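Local coordinates for hypothetical 33.3 KDA protein IN ade3-ser2 intergenic region (PDB 1ODF), which is probably an ATP-dependent kinase of the GLYK family from yeast, of still unknown substrate specificity, whose fold closely resembles that of bacterial pantothenate kinase, at residues K6-Y11 / L271-D276; D124-P129 / I149-D154; N166-G171 / K253-D258. One frame throughout, in Å; residues are numbered along the deposited sequence.

Contact 1: K6-Y11 / L271-D276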
loop_
_atom_site.group_PDB
_atom_site.type_symbol
_atom_site.label_atom_id
_atom_site.label_comp_id
_atom_site.label_asym_id
_atom_site.label_seq_id
_atom_site.Cartn_x
_atom_site.Cartn_y
_atom_site.Cartn_z
ATOM N N LYS A 6 18.527 15.664 -5.351
ATOM C CA LYS A 6 17.633 15.165 -4.310
ATOM C C LYS A 6 16.889 13.892 -4.716
ATOM O O LYS A 6 16.331 13.791 -5.811
ATOM C CB LYS A 6 16.639 16.262 -3.902
ATOM C CG LYS A 6 17.331 17.458 -3.257
ATOM C CD LYS A 6 16.470 18.716 -3.211
ATOM C CE LYS A 6 15.501 18.706 -2.053
ATOM N NZ LYS A 6 14.952 20.072 -1.830
ATOM N N THR A 7 16.904 12.920 -3.813
ATOM C CA THR A 7 16.242 11.635 -4.021
ATOM C C THR A 7 14.807 11.693 -3.505
ATOM O O THR A 7 14.395 12.683 -2.903
ATOM C CB THR A 7 16.963 10.518 -3.250
ATOM O OG1 THR A 7 16.938 10.833 -1.851
ATOM C CG2 THR A 7 18.412 10.391 -3.708
ATOM N N VAL A 8 14.057 10.623 -3.734
ATOM C CA VAL A 8 12.681 10.562 -3.265
ATOM C C VAL A 8 12.680 10.767 -1.755
ATOM O O VAL A 8 11.797 11.424 -1.210
ATOM C CB VAL A 8 12.035 9.200 -3.590
ATOM C CG1 VAL A 8 11.980 8.991 -5.086
ATOM C CG2 VAL A 8 12.820 8.090 -2.942
ATOM N N LEU A 9 13.695 10.216 -1.094
ATOM C CA LEU A 9 13.843 10.325 0.354
ATOM C C LEU A 9 13.986 11.794 0.768
ATOM O O LEU A 9 13.352 12.251 1.723
ATOM C CB LEU A 9 15.089 9.568 0.805
ATOM C CG LEU A 9 15.054 8.740 2.095
ATOM C CD1 LEU A 9 16.483 8.665 2.634
ATOM C CD2 LEU A 9 14.141 9.344 3.145
ATOM N N ASP A 10 14.842 12.515 0.050
ATOM C CA ASP A 10 15.085 13.922 0.319
ATOM C C ASP A 10 13.778 14.710 0.284
ATOM O O ASP A 10 13.488 15.497 1.186
ATOM C CB ASP A 10 16.050 14.484 -0.727
ATOM C CG ASP A 10 17.463 13.939 -0.578
ATOM O OD1 ASP A 10 18.253 14.099 -1.531
ATOM O OD2 ASP A 10 17.792 13.364 0.488
ATOM N N TYR A 11 12.992 14.490 -0.763
ATOM C CA TYR A 11 11.728 15.185 -0.900
ATOM C C TYR A 11 10.737 14.756 0.169
ATOM O O TYR A 11 10.030 15.585 0.743
ATOM C CB TYR A 11 11.129 14.933 -2.281
ATOM C CG TYR A 11 11.828 15.686 -3.383
ATOM C CD1 TYR A 11 12.618 15.021 -4.321
ATOM C CD2 TYR A 11 11.705 17.071 -3.487
ATOM C CE1 TYR A 11 13.264 15.714 -5.336
ATOM C CE2 TYR A 11 12.345 17.775 -4.495
ATOM C CZ TYR A 11 13.123 17.092 -5.417
ATOM O OH TYR A 11 13.757 17.791 -6.420
ATOM N N LEU A 271 2.081 14.590 -1.146
ATOM C CA LEU A 271 3.288 14.823 -1.917
ATOM C C LEU A 271 3.290 13.805 -3.052
ATOM O O LEU A 271 3.215 12.601 -2.802
ATOM C CB LEU A 271 4.537 14.625 -1.051
ATOM C CG LEU A 271 5.877 14.505 -1.803
ATOM C CD1 LEU A 271 6.223 15.824 -2.455
ATOM C CD2 LEU A 271 6.987 14.091 -0.832
ATOM N N THR A 272 3.351 14.282 -4.292
ATOM C CA THR A 272 3.387 13.378 -5.437
ATOM C C THR A 272 4.760 13.472 -6.101
ATOM O O THR A 272 5.260 14.564 -6.389
ATOM C CB THR A 272 2.283 13.701 -6.491
ATOM O OG1 THR A 272 0.981 13.554 -5.902
ATOM C CG2 THR A 272 2.393 12.750 -7.677
ATOM N N LEU A 273 5.370 12.313 -6.325
ATOM C CA LEU A 273 6.687 12.238 -6.938
ATOM C C LEU A 273 6.640 11.427 -8.221
ATOM O O LEU A 273 6.156 10.288 -8.232
ATOM C CB LEU A 273 7.687 11.578 -5.987
ATOM C CG LEU A 273 7.945 12.152 -4.594
ATOM C CD1 LEU A 273 8.994 11.300 -3.907
ATOM C CD2 LEU A 273 8.419 13.587 -4.691
ATOM N N GLY A 274 7.138 12.021 -9.300
ATOM C CA GLY A 274 7.173 11.328 -10.571
ATOM C C GLY A 274 8.577 10.796 -10.768
ATOM O O GLY A 274 9.532 11.565 -10.725
ATOM N N ILE A 275 8.715 9.488 -10.971
ATOM C CA ILE A 275 10.043 8.905 -11.155
ATOM C C ILE A 275 10.146 8.107 -12.443
ATOM O O ILE A 275 9.149 7.585 -12.943
ATOM C CB ILE A 275 10.434 7.983 -9.982
ATOM C CG1 ILE A 275 9.622 6.684 -10.039
ATOM C CG2 ILE A 275 10.200 8.701 -8.669
ATOM C CD1 ILE A 275 10.026 5.663 -8.986
ATOM N N ASP A 276 11.367 8.013 -12.967
ATOM C CA ASP A 276 11.634 7.291 -14.209
ATOM C C ASP A 276 12.161 5.879 -13.961
ATOM O O ASP A 276 12.320 5.459 -12.810
ATOM C CB ASP A 276 12.644 8.073 -15.056
ATOM C CG ASP A 276 14.021 8.170 -14.397
ATOM O OD1 ASP A 276 14.862 8.950 -14.902
ATOM O OD2 ASP A 276 14.273 7.470 -13.389
#

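Contact 2: D124-P129 / I149-D154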
loop_
_atom_site.group_PDB
_atom_site.type_symbol
_atom_site.label_atom_id
_atom_site.label_comp_id
_atom_site.label_asym_id
_atom_site.label_seq_id
_atom_site.Cartn_x
_atom_site.Cartn_y
_atom_site.Cartn_z
ATOM N N ASP A 124 -2.576 -1.806 26.533
ATOM C CA ASP A 124 -1.444 -0.893 26.459
ATOM C C ASP A 124 -0.787 -1.062 25.092
ATOM O O ASP A 124 0.099 -0.292 24.707
ATOM C CB ASP A 124 -0.436 -1.218 27.563
ATOM C CG ASP A 124 -1.074 -1.266 28.943
ATOM O OD1 ASP A 124 -1.645 -0.238 29.380
ATOM O OD2 ASP A 124 -1.003 -2.334 29.591
ATOM N N THR A 125 -1.227 -2.087 24.370
ATOM C CA THR A 125 -0.710 -2.379 23.042
ATOM C C THR A 125 -1.806 -2.977 22.175
ATOM O O THR A 125 -2.768 -3.551 22.684
ATOM C CB THR A 125 0.443 -3.395 23.087
ATOM O OG1 THR A 125 -0.064 -4.677 23.481
ATOM C CG2 THR A 125 1.512 -2.947 24.071
ATOM N N VAL A 126 -1.657 -2.817 20.864
ATOM C CA VAL A 126 -2.593 -3.377 19.897
ATOM C C VAL A 126 -1.741 -4.328 19.079
ATOM O O VAL A 126 -0.584 -4.028 18.781
ATOM C CB VAL A 126 -3.202 -2.295 18.960
ATOM C CG1 VAL A 126 -2.098 -1.538 18.223
ATOM C CG2 VAL A 126 -4.146 -2.950 17.965
ATOM N N VAL A 127 -2.292 -5.480 18.734
ATOM C CA VAL A 127 -1.534 -6.444 17.963
ATOM C C VAL A 127 -1.886 -6.426 16.485
ATOM O O VAL A 127 -3.056 -6.507 16.107
ATOM C CB VAL A 127 -1.730 -7.875 18.513
ATOM C CG1 VAL A 127 -1.029 -8.883 17.614
ATOM C CG2 VAL A 127 -1.159 -7.965 19.924
ATOM N N LEU A 128 -0.856 -6.304 15.655
ATOM C CA LEU A 128 -1.024 -6.307 14.206
ATOM C C LEU A 128 -0.380 -7.576 13.655
ATOM O O LEU A 128 0.626 -8.057 14.181
ATOM C CB LEU A 128 -0.377 -5.071 13.578
ATOM C CG LEU A 128 -1.229 -3.796 13.630
ATOM C CD1 LEU A 128 -1.265 -3.239 15.053
ATOM C CD2 LEU A 128 -0.651 -2.778 12.663
ATOM N N PRO A 129 -0.961 -8.144 12.588
ATOM C CA PRO A 129 -0.417 -9.366 11.998
ATOM C C PRO A 129 0.859 -9.186 11.195
ATOM O O PRO A 129 1.226 -8.077 10.795
ATOM C CB PRO A 129 -1.562 -9.858 11.126
ATOM C CG PRO A 129 -2.142 -8.581 10.621
ATOM C CD PRO A 129 -2.178 -7.717 11.876
ATOM N N ILE A 149 2.030 -2.683 19.047
ATOM C CA ILE A 149 2.277 -1.250 19.031
ATOM C C ILE A 149 1.681 -0.603 20.276
ATOM O O ILE A 149 0.575 -0.951 20.688
ATOM C CB ILE A 149 1.672 -0.610 17.756
ATOM C CG1 ILE A 149 2.281 -1.278 16.513
ATOM C CG2 ILE A 149 1.948 0.897 17.741
ATOM C CD1 ILE A 149 1.701 -0.807 15.196
ATOM N N LYS A 150 2.419 0.332 20.873
ATOM C CA LYS A 150 1.956 1.018 22.080
ATOM C C LYS A 150 0.793 1.971 21.818
ATOM O O LYS A 150 0.839 2.782 20.895
ATOM C CB LYS A 150 3.098 1.813 22.725
ATOM C CG LYS A 150 4.298 0.982 23.161
ATOM C CD LYS A 150 5.382 1.862 23.784
ATOM C CE LYS A 150 6.656 1.070 24.081
ATOM N NZ LYS A 150 7.319 0.580 22.836
ATOM N N LEU A 151 -0.247 1.863 22.638
ATOM C CA LEU A 151 -1.411 2.730 22.530
ATOM C C LEU A 151 -1.309 3.843 23.577
ATOM O O LEU A 151 -0.783 3.640 24.671
ATOM C CB LEU A 151 -2.699 1.938 22.760
ATOM C CG LEU A 151 -3.194 0.995 21.656
ATOM C CD1 LEU A 151 -3.590 1.792 20.418
ATOM C CD2 LEU A 151 -2.106 0.010 21.319
ATOM N N PRO A 152 -1.778 5.050 23.238
ATOM C CA PRO A 152 -2.376 5.396 21.945
ATOM C C PRO A 152 -1.309 5.564 20.850
ATOM O O PRO A 152 -0.144 5.829 21.137
ATOM C CB PRO A 152 -3.100 6.702 22.251
ATOM C CG PRO A 152 -2.179 7.347 23.246
ATOM C CD PRO A 152 -1.841 6.187 24.172
ATOM N N VAL A 153 -1.711 5.399 19.597
ATOM C CA VAL A 153 -0.777 5.548 18.490
ATOM C C VAL A 153 -0.797 6.998 18.013
ATOM O O VAL A 153 -1.860 7.556 17.742
ATOM C CB VAL A 153 -1.150 4.629 17.317
ATOM C CG1 VAL A 153 -0.074 4.703 16.233
ATOM C CG2 VAL A 153 -1.320 3.205 17.819
ATOM N N ASP A 154 0.383 7.605 17.930
ATOM C CA ASP A 154 0.503 8.985 17.486
ATOM C C ASP A 154 0.649 9.105 15.965
ATOM O O ASP A 154 0.020 9.953 15.339
ATOM C CB ASP A 154 1.692 9.640 18.197
ATOM C CG ASP A 154 1.460 9.783 19.704
ATOM O OD1 ASP A 154 0.595 10.597 20.095
ATOM O OD2 ASP A 154 2.133 9.077 20.487
#

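Contact 3: N166-G171 / K253-D258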
loop_
_atom_site.group_PDB
_atom_site.type_symbol
_atom_site.label_atom_id
_atom_site.label_comp_id
_atom_site.label_asym_id
_atom_site.label_seq_id
_atom_site.Cartn_x
_atom_site.Cartn_y
_atom_site.Cartn_z
ATOM N N ASN A 166 -9.649 4.156 -5.785
ATOM C CA ASN A 166 -11.057 4.160 -5.408
ATOM C C ASN A 166 -11.929 3.387 -6.388
ATOM O O ASN A 166 -11.752 3.465 -7.608
ATOM C CB ASN A 166 -11.578 5.596 -5.266
ATOM C CG ASN A 166 -10.927 6.342 -4.096
ATOM O OD1 ASN A 166 -10.896 5.851 -2.971
ATOM N ND2 ASN A 166 -10.412 7.529 -4.367
ATOM N N PRO A 167 -12.888 2.624 -5.855
ATOM C CA PRO A 167 -13.795 1.827 -6.678
ATOM C C PRO A 167 -14.639 2.637 -7.641
ATOM O O PRO A 167 -15.008 3.783 -7.362
ATOM C CB PRO A 167 -14.642 1.088 -5.640
ATOM C CG PRO A 167 -14.625 2.016 -4.455
ATOM C CD PRO A 167 -13.187 2.457 -4.422
ATOM N N ILE A 168 -14.907 2.042 -8.801
ATOM C CA ILE A 168 -15.760 2.668 -9.797
ATOM C C ILE A 168 -17.139 2.508 -9.177
ATOM O O ILE A 168 -17.515 1.405 -8.778
ATOM C CB ILE A 168 -15.727 1.907 -11.129
ATOM C CG1 ILE A 168 -14.281 1.804 -11.636
ATOM C CG2 ILE A 168 -16.619 2.616 -12.142
ATOM C CD1 ILE A 168 -13.580 3.152 -11.775
ATOM N N LEU A 169 -17.889 3.595 -9.074
ATOM C CA LEU A 169 -19.198 3.523 -8.445
ATOM C C LEU A 169 -20.376 3.565 -9.399
ATOM O O LEU A 169 -21.374 2.876 -9.194
ATOM C CB LEU A 169 -19.340 4.653 -7.433
ATOM C CG LEU A 169 -18.320 4.584 -6.298
ATOM C CD1 LEU A 169 -18.497 5.790 -5.374
ATOM C CD2 LEU A 169 -18.493 3.266 -5.542
ATOM N N GLN A 170 -20.252 4.364 -10.449
ATOM C CA GLN A 170 -21.338 4.515 -11.395
ATOM C C GLN A 170 -21.022 4.002 -12.792
ATOM O O GLN A 170 -19.877 4.045 -13.230
ATOM C CB GLN A 170 -21.728 5.987 -11.475
ATOM C CG GLN A 170 -22.984 6.222 -12.271
ATOM C CD GLN A 170 -22.929 7.491 -13.119
ATOM O OE1 GLN A 170 -22.276 7.526 -14.173
ATOM N NE2 GLN A 170 -23.613 8.540 -12.660
ATOM N N GLY A 171 -22.062 3.531 -13.481
ATOM C CA GLY A 171 -21.923 3.018 -14.831
ATOM C C GLY A 171 -20.842 1.970 -14.994
ATOM O O GLY A 171 -20.154 1.946 -16.016
ATOM N N LYS A 253 -4.334 0.353 -14.889
ATOM C CA LYS A 253 -5.034 1.021 -15.979
ATOM C C LYS A 253 -6.363 1.634 -15.543
ATOM O O LYS A 253 -6.751 2.692 -16.028
ATOM C CB LYS A 253 -5.301 0.042 -17.127
ATOM C CG LYS A 253 -4.061 -0.561 -17.751
ATOM C CD LYS A 253 -4.433 -1.494 -18.901
ATOM C CE LYS A 253 -3.190 -2.048 -19.591
ATOM N NZ LYS A 253 -3.520 -2.848 -20.820
ATOM N N LEU A 254 -7.062 0.962 -14.636
ATOM C CA LEU A 254 -8.345 1.461 -14.170
ATOM C C LEU A 254 -8.287 2.607 -13.149
ATOM O O LEU A 254 -8.981 3.604 -13.314
ATOM C CB LEU A 254 -9.162 0.323 -13.554
ATOM C CG LEU A 254 -10.590 0.096 -14.069
ATOM C CD1 LEU A 254 -11.376 -0.660 -13.011
ATOM C CD2 LEU A 254 -11.269 1.421 -14.385
ATOM N N TYR A 255 -7.446 2.473 -12.120
ATOM C CA TYR A 255 -7.389 3.464 -11.041
ATOM C C TYR A 255 -6.233 4.446 -10.919
ATOM O O TYR A 255 -6.410 5.525 -10.356
ATOM C CB TYR A 255 -7.492 2.748 -9.691
ATOM C CG TYR A 255 -8.510 1.632 -9.627
ATOM C CD1 TYR A 255 -8.109 0.296 -9.552
ATOM C CD2 TYR A 255 -9.874 1.913 -9.589
ATOM C CE1 TYR A 255 -9.048 -0.735 -9.430
ATOM C CE2 TYR A 255 -10.822 0.897 -9.465
ATOM C CZ TYR A 255 -10.406 -0.423 -9.386
ATOM O OH TYR A 255 -11.346 -1.415 -9.242
ATOM N N LEU A 256 -5.056 4.088 -11.418
ATOM C CA LEU A 256 -3.890 4.953 -11.260
ATOM C C LEU A 256 -4.060 6.415 -11.655
ATOM O O LEU A 256 -3.606 7.312 -10.946
ATOM C CB LEU A 256 -2.675 4.370 -11.991
ATOM C CG LEU A 256 -1.358 5.098 -11.660
ATOM C CD1 LEU A 256 -1.047 4.945 -10.160
ATOM C CD2 LEU A 256 -0.213 4.540 -12.495
ATOM N N ASN A 257 -4.719 6.663 -12.777
ATOM C CA ASN A 257 -4.900 8.031 -13.244
ATOM C C ASN A 257 -5.712 8.920 -12.280
ATOM O O ASN A 257 -5.212 9.941 -11.810
ATOM C CB ASN A 257 -5.548 8.015 -14.628
ATOM C CG ASN A 257 -5.607 9.390 -15.253
ATOM O OD1 ASN A 257 -5.184 10.381 -14.656
ATOM N ND2 ASN A 257 -6.133 9.459 -16.463
ATOM N N ASP A 258 -6.952 8.539 -11.990
ATOM C CA ASP A 258 -7.781 9.332 -11.074
ATOM C C ASP A 258 -7.069 9.516 -9.740
ATOM O O ASP A 258 -6.988 10.627 -9.212
ATOM C CB ASP A 258 -9.133 8.659 -10.813
ATOM C CG ASP A 258 -9.895 8.366 -12.084
ATOM O OD1 ASP A 258 -9.906 9.240 -12.982
ATOM O OD2 ASP A 258 -10.492 7.264 -12.176
HETATM O O HOH W 1 -8.670 5.461 -8.176
HETATM O O HOH W 2 -11.286 5.238 -9.473
#

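Contact 1: K6-Y11 / L271-D276
V8 and Y11, one turn apart near the start of helix 8-24, rest on L271, L273 and I275 of strand 269-275. This is helix-on-sheet packing in a P-loop kinase fold. The strand belongs to the mixed central sheet, between strands 204-211 and 281-287, and the helix lies against one face at this end of it.

The contact between the segments is apolar. L273 is its middle, with one methyl for each helix residue. L273 CD1 lies 3.7 Å from V8 CB, and L273 CD2 lies 3.9 Å from Y11 CB. With CG anti to the carbonyl carbon (chi1 -57°), L273 holds its branch point on the helix side, and the two methyls part from there to V8 and Y11. V8 also touches I275, V8 CG1 to I275 CG2 at 4.0 Å. At the other end L271 touches backbone more than side chain: L271 CD2 sits 3.7 Å from Y11 O. Y11 gives mainly CB to the contact. Its ring leads away from the strand, and a glycerol lies close to it.

V8 is also flanked by V281, F209 and T47, so three strands and helix 44-59 converge on it. I275 continues toward S42, in the predicted ATP-binding loop, and its O bonds to T211 OG1.

The first turn of the helix is held by its own polar bonds. T7 is the N-cap, and with D10 it forms a capping box. D10 N donates to T7 OG1 at 3.3 Å. In return T7 N donates to D10 OD1 at 2.9 Å, meeting that oxygen from above the carboxylate plane, 52° out of it.

Contact 2: D124-P129 / I149-D154
I149 and L128 meet at their methyl ends in the apolar centre of this contact. I149 CD1 lies 3.8 Å from L128 CD1 and 4.0 Å from L128 CD2. The two side chains cross obliquely. The extended chain of I149 (chi2 176°) carries CD1 out to the L128 methyls. V126 lies on the same face of the small sheet as I149, and V126 CG1 packs 3.9 Å from I149 CB. L151 comes from just beyond the strand and packs against V126. The detailed fit of L151 on V126 is doubtful, because its CD2 methyl is modelled too close to the backbone.

Outward from this core, the backbones pair as antiparallel strands. V126 and I149 are a hydrogen-bonded pair. I149 N donates to V126 O at 3.0 Å. The return bond runs from V126 N to I149 O, though the place of V126 N is less sure. T125 and K150 form the next, non-hydrogen-bonded pair, with their side chains on the opposite face.

At the polar edge, L151 N donates to D124 O at 3.0 Å. The bond is nearly straight at hydrogen (171°), but the donor stands above the carbonyl plane. K150 CA adds a CA-H...O contact to D124 O at 3.5 Å. After L151 a cis peptide leads into P152.

The pair belongs to a three-stranded antiparallel sheet, with 125-132 as its middle strand. V126 touches T113 and L128 touches V110, both of helix 104-114. L128 and I149 also touch F156, linking the small sheet to strand 155-160 of the central one.

Contact 3: N166-G171 / K253-D258
The carbonyl oxygen of N166 lies 2.6 Å from a water oxygen and also sits against the ring of Y255. N166 O is 3.1 Å from Y255 CD2, with an oblique approach. The same water sits in the plane of the ring, at its edge, and has at most a weak, long link to D258 OD2. A second water accepts from N166 N at 2.9 Å and donates to Y255 O at 3.1 Å. The loop is thus tied to the backbone of helix 249-262 through water.

The apolar side is carried by I168. I168 CD1 meets L254 CD2 at 3.9 Å, and I168 CG1 lies 4.2 Å from Y255 CE2. The chain is bent at chi2 (-56°), which places CD1 beside L254. L254 also covers one face of the Y255 ring, with L254 CB 4.0 Å above the centre.

Y255 OH and the backbone N of I168 both bond to N186 OD1 of helix 182-195, which links ring and loop through one side chain. N166 OD1 is held by W197. An alanine in place of Y255 would probably open a gap beside N166 O and I168 and leave N186 without its hydroxyl partner.

Loop and helix share no direct hydrogen bond, so the position of the loop probably depends on the bridging water and on N186 as well as on the apolar packing.

Contacts 1 and 2 both involve sheets, but differently. Contact 1 packs a helix on the central sheet through buried leucine and isoleucine side chains. Contact 2 pairs two strands of the small sheet by backbone bonds and methyl packing, and is partly buried, with D124 and K150 exposed. Contact 3 lies between a loop and a helix, is partly buried, and combines apolar packing with bridging water. Contacts 1 and 3 use consecutive elements, helix 249-262 and strand 269-275, yet their nearest atoms are about 9 Å apart. Contacts 2 and 3 sit on opposite sides of the chain's centre, their own centres about 33 Å apart. Of the three, contact 1 comes closest to the predicted ATP site.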